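Local coordinates for protein bifunctional cytochrome P450/NADPH--P450 reductase (Deinococcus aerius, PDB 7F3H) that probably hydroxylates organic substrates with a haem-bound oxygen, drawing its electrons from NADPH through a fused reductase domain, at residues 66-71 and 401-406. Sequence-based numbering, arbitrary orientation.
With HEM (protoporphyrin IX containing Fe), chain E.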
loop_
_atom_site.group_PDB
_atom_site.type_symbol
_atom_site.label_atom_id
_atom_site.label_comp_id
_atom_site.label_asym_id
_atom_site.label_seq_id
_atom_site.Cartn_x
_atom_site.Cartn_y
_atom_site.Cartn_z
ATOM N N THR A 66 12.817 -8.714 -12.187
ATOM C CA THR A 66 13.291 -8.199 -10.910
ATOM C C THR A 66 14.778 -7.891 -10.905
ATOM O O THR A 66 15.264 -7.216 -9.993
ATOM C CB THR A 66 12.932 -9.231 -9.793
ATOM O OG1 THR A 66 11.510 -9.272 -9.538
ATOM C CG2 THR A 66 13.809 -9.188 -8.524
ATOM N N ASP A 67 15.501 -8.302 -11.946
ATOM C CA ASP A 67 16.930 -8.031 -12.052
ATOM C C ASP A 67 17.107 -6.562 -12.441
ATOM O O ASP A 67 16.874 -6.176 -13.595
ATOM C CB ASP A 67 17.526 -8.995 -13.075
ATOM C CG ASP A 67 19.032 -8.945 -13.153
ATOM O OD1 ASP A 67 19.670 -8.049 -12.536
ATOM O OD2 ASP A 67 19.581 -9.801 -13.880
ATOM N N GLU A 68 17.544 -5.737 -11.491
ATOM C CA GLU A 68 17.626 -4.308 -11.751
ATOM C C GLU A 68 18.732 -3.968 -12.748
ATOM O O GLU A 68 18.842 -2.809 -13.150
ATOM C CB GLU A 68 17.830 -3.541 -10.441
ATOM C CG GLU A 68 16.529 -3.349 -9.654
ATOM C CD GLU A 68 16.658 -2.476 -8.391
ATOM O OE1 GLU A 68 17.466 -2.795 -7.492
ATOM O OE2 GLU A 68 15.906 -1.485 -8.278
ATOM N N ARG A 69 19.553 -4.941 -13.163
ATOM C CA ARG A 69 20.450 -4.705 -14.292
ATOM C C ARG A 69 19.716 -4.722 -15.631
ATOM O O ARG A 69 20.219 -4.159 -16.607
ATOM C CB ARG A 69 21.586 -5.738 -14.280
ATOM C CG ARG A 69 22.418 -5.685 -12.980
ATOM C CD ARG A 69 23.265 -6.955 -12.738
ATOM N NE ARG A 69 22.419 -8.138 -12.721
ATOM C CZ ARG A 69 22.846 -9.396 -12.832
ATOM N NH1 ARG A 69 24.139 -9.671 -12.951
ATOM N NH2 ARG A 69 21.960 -10.388 -12.822
ATOM N N ARG A 70 18.518 -5.304 -15.686
ATOM C CA ARG A 70 17.769 -5.546 -16.921
ATOM C C ARG A 70 16.466 -4.767 -17.000
ATOM O O ARG A 70 16.053 -4.344 -18.093
ATOM C CB ARG A 70 17.493 -7.035 -17.062
ATOM C CG ARG A 70 18.763 -7.844 -16.965
ATOM C CD ARG A 70 18.495 -9.339 -16.919
ATOM N NE ARG A 70 17.871 -9.808 -18.154
ATOM C CZ ARG A 70 17.327 -11.011 -18.307
ATOM N NH1 ARG A 70 17.337 -11.879 -17.301
ATOM N NH2 ARG A 70 16.758 -11.331 -19.464
ATOM N N PHE A 71 15.768 -4.603 -15.877
ATOM C CA PHE A 71 14.542 -3.840 -15.861
ATOM C C PHE A 71 14.563 -2.948 -14.633
ATOM O O PHE A 71 15.124 -3.316 -13.605
ATOM C CB PHE A 71 13.327 -4.753 -15.849
ATOM C CG PHE A 71 13.356 -5.817 -16.905
ATOM C CD1 PHE A 71 14.068 -7.001 -16.703
ATOM C CD2 PHE A 71 12.656 -5.652 -18.090
ATOM C CE1 PHE A 71 14.095 -7.995 -17.670
ATOM C CE2 PHE A 71 12.677 -6.640 -19.061
ATOM C CZ PHE A 71 13.386 -7.824 -18.846
ATOM N N GLY A 401 13.789 -4.490 -5.075
ATOM C CA GLY A 401 15.109 -3.916 -5.229
ATOM C C GLY A 401 15.224 -2.599 -4.500
ATOM O O GLY A 401 14.588 -2.385 -3.464
ATOM N N MET A 402 16.046 -1.704 -5.066
ATOM C CA MET A 402 16.231 -0.363 -4.511
ATOM C C MET A 402 14.914 0.405 -4.446
ATOM O O MET A 402 14.743 1.270 -3.579
ATOM C CB MET A 402 17.245 0.431 -5.350
ATOM C CG MET A 402 18.699 -0.003 -5.232
ATOM S SD MET A 402 19.278 -0.124 -3.536
ATOM C CE MET A 402 20.094 -1.717 -3.599
ATOM N N ARG A 403 13.988 0.115 -5.364
ATOM C CA ARG A 403 12.679 0.754 -5.422
ATOM C C ARG A 403 11.623 0.009 -4.585
ATOM O O ARG A 403 10.419 0.084 -4.870
ATOM C CB ARG A 403 12.249 0.887 -6.881
ATOM C CG ARG A 403 13.272 1.699 -7.670
ATOM C CD ARG A 403 13.632 3.012 -6.942
ATOM N NE ARG A 403 12.482 3.920 -6.813
ATOM C CZ ARG A 403 12.211 4.943 -7.630
ATOM N NH1 ARG A 403 13.000 5.244 -8.646
ATOM N NH2 ARG A 403 11.148 5.691 -7.417
ATOM N N ALA A 404 12.058 -0.734 -3.577
ATOM C CA ALA A 404 11.121 -1.401 -2.697
ATOM C C ALA A 404 10.486 -0.388 -1.742
ATOM O O ALA A 404 10.927 0.761 -1.628
ATOM C CB ALA A 404 11.828 -2.512 -1.928
ATOM N N CYS A 405 9.404 -0.818 -1.096
ATOM C CA CYS A 405 8.713 0.009 -0.106
ATOM C C CYS A 405 9.648 0.415 1.023
ATOM O O CYS A 405 10.153 -0.437 1.747
ATOM C CB CYS A 405 7.505 -0.748 0.462
ATOM S SG CYS A 405 6.515 0.256 1.614
ATOM N N ILE A 406 9.868 1.715 1.201
ATOM C CA ILE A 406 10.645 2.134 2.367
ATOM C C ILE A 406 9.792 2.155 3.620
ATOM O O ILE A 406 10.340 2.195 4.732
ATOM C CB ILE A 406 11.267 3.521 2.155
ATOM C CG1 ILE A 406 12.481 3.754 3.074
ATOM C CG2 ILE A 406 10.211 4.613 2.313
ATOM C CD1 ILE A 406 13.263 5.006 2.653
HETATM C CHA HEM E . 7.046 2.007 -2.425
HETATM C CHB HEM E . 6.166 4.607 1.585
HETATM C CHC HEM E . 2.961 1.237 3.042
HETATM C CHD HEM E . 3.631 -1.198 -1.097
HETATM C C1A HEM E . 7.088 2.990 -1.468
HETATM C C2A HEM E . 7.870 4.206 -1.550
HETATM C C3A HEM E . 7.669 4.922 -0.432
HETATM C C4A HEM E . 6.680 4.213 0.365
HETATM C CMA HEM E . 8.316 6.288 -0.087
HETATM C CAA HEM E . 8.849 4.519 -2.692
HETATM C CBA HEM E . 10.230 4.011 -2.261
HETATM C CGA HEM E . 11.316 4.339 -3.286
HETATM O O1A HEM E . 12.388 4.822 -2.830
HETATM O O2A HEM E . 11.137 4.249 -4.539
HETATM C C1B HEM E . 5.257 3.915 2.358
HETATM C C2B HEM E . 4.769 4.300 3.677
HETATM C C3B HEM E . 3.925 3.336 4.087
HETATM C C4B HEM E . 3.799 2.362 3.018
HETATM C CMB HEM E . 5.246 5.547 4.448
HETATM C CAB HEM E . 3.052 3.228 5.357
HETATM C CBB HEM E . 2.912 4.192 6.270
HETATM C C1C HEM E . 2.843 0.281 2.046
HETATM C C2C HEM E . 2.027 -0.940 2.082
HETATM C C3C HEM E . 2.242 -1.560 0.906
HETATM C C4C HEM E . 3.191 -0.812 0.140
HETATM C CMC HEM E . 1.082 -1.367 3.243
HETATM C CAC HEM E . 1.705 -2.864 0.335
HETATM C CBC HEM E . 0.879 -3.645 1.016
HETATM C C1D HEM E . 4.608 -0.543 -1.822
HETATM C C2D HEM E . 5.082 -0.916 -3.152
HETATM C C3D HEM E . 6.017 -0.030 -3.489
HETATM C C4D HEM E . 6.170 0.942 -2.425
HETATM C CMD HEM E . 4.616 -2.119 -4.015
HETATM C CAD HEM E . 6.773 -0.046 -4.806
HETATM C CBD HEM E . 5.891 0.754 -5.727
HETATM C CGD HEM E . 6.408 0.729 -7.126
HETATM O O1D HEM E . 5.969 1.643 -7.866
HETATM O O2D HEM E . 7.231 -0.173 -7.492
HETATM N NA HEM E . 6.355 3.049 -0.302
HETATM N NB HEM E . 4.659 2.732 1.995
HETATM N NC HEM E . 3.523 0.325 0.836
HETATM N ND HEM E . 5.295 0.589 -1.414
HETATM FE FE HEM E . 5.053 1.583 0.288
#
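Glu68 reaches across to the backbone of Met402, whose N-H points almost straight at OE1 (Met402 N to Glu68 OE1 3.0 Å, 170°). The hydrogen meets that oxygen on its syn side, tilted 27° from the carboxylate plane; a weak second bond goes from the same N-H to OE2. Glutamate has the length for this, its chain running extended beyond CG (chi2 -175°). Glu68 OE1 also lies 3.5 Å from Gly401 CA, where a side chain would collide with the carboxylate, and the positive phi there suits glycine. Van der Waals contact is slight: Met402 CB sits 3.7 Å from Glu68 OE2, the two side chains crossing nearly at right angles. Residues 401-406 belong to the haem-binding loop of the P450 fold, preceding helix 408-425, and Cys405 SG is the thiolate ligand of iron at 2.4 Å. An alanine in place of Glu68 would probably leave the Met402 N-H without this acceptor and weaken the tie between the 66-71 loop and the haem-binding loop. Among the charged groups, Arg403 turns away to the haem, NE donating to propionate O2A at 2.7 Å, while NH2 also bonds Ser93 O. Next to Glu68, Asp67 OD1 accepts from the backbone N of Arg69, an Asx turn, and Arg69 also grips this carboxylate side-on, its NE 2.8 Å from Asp67 OD1.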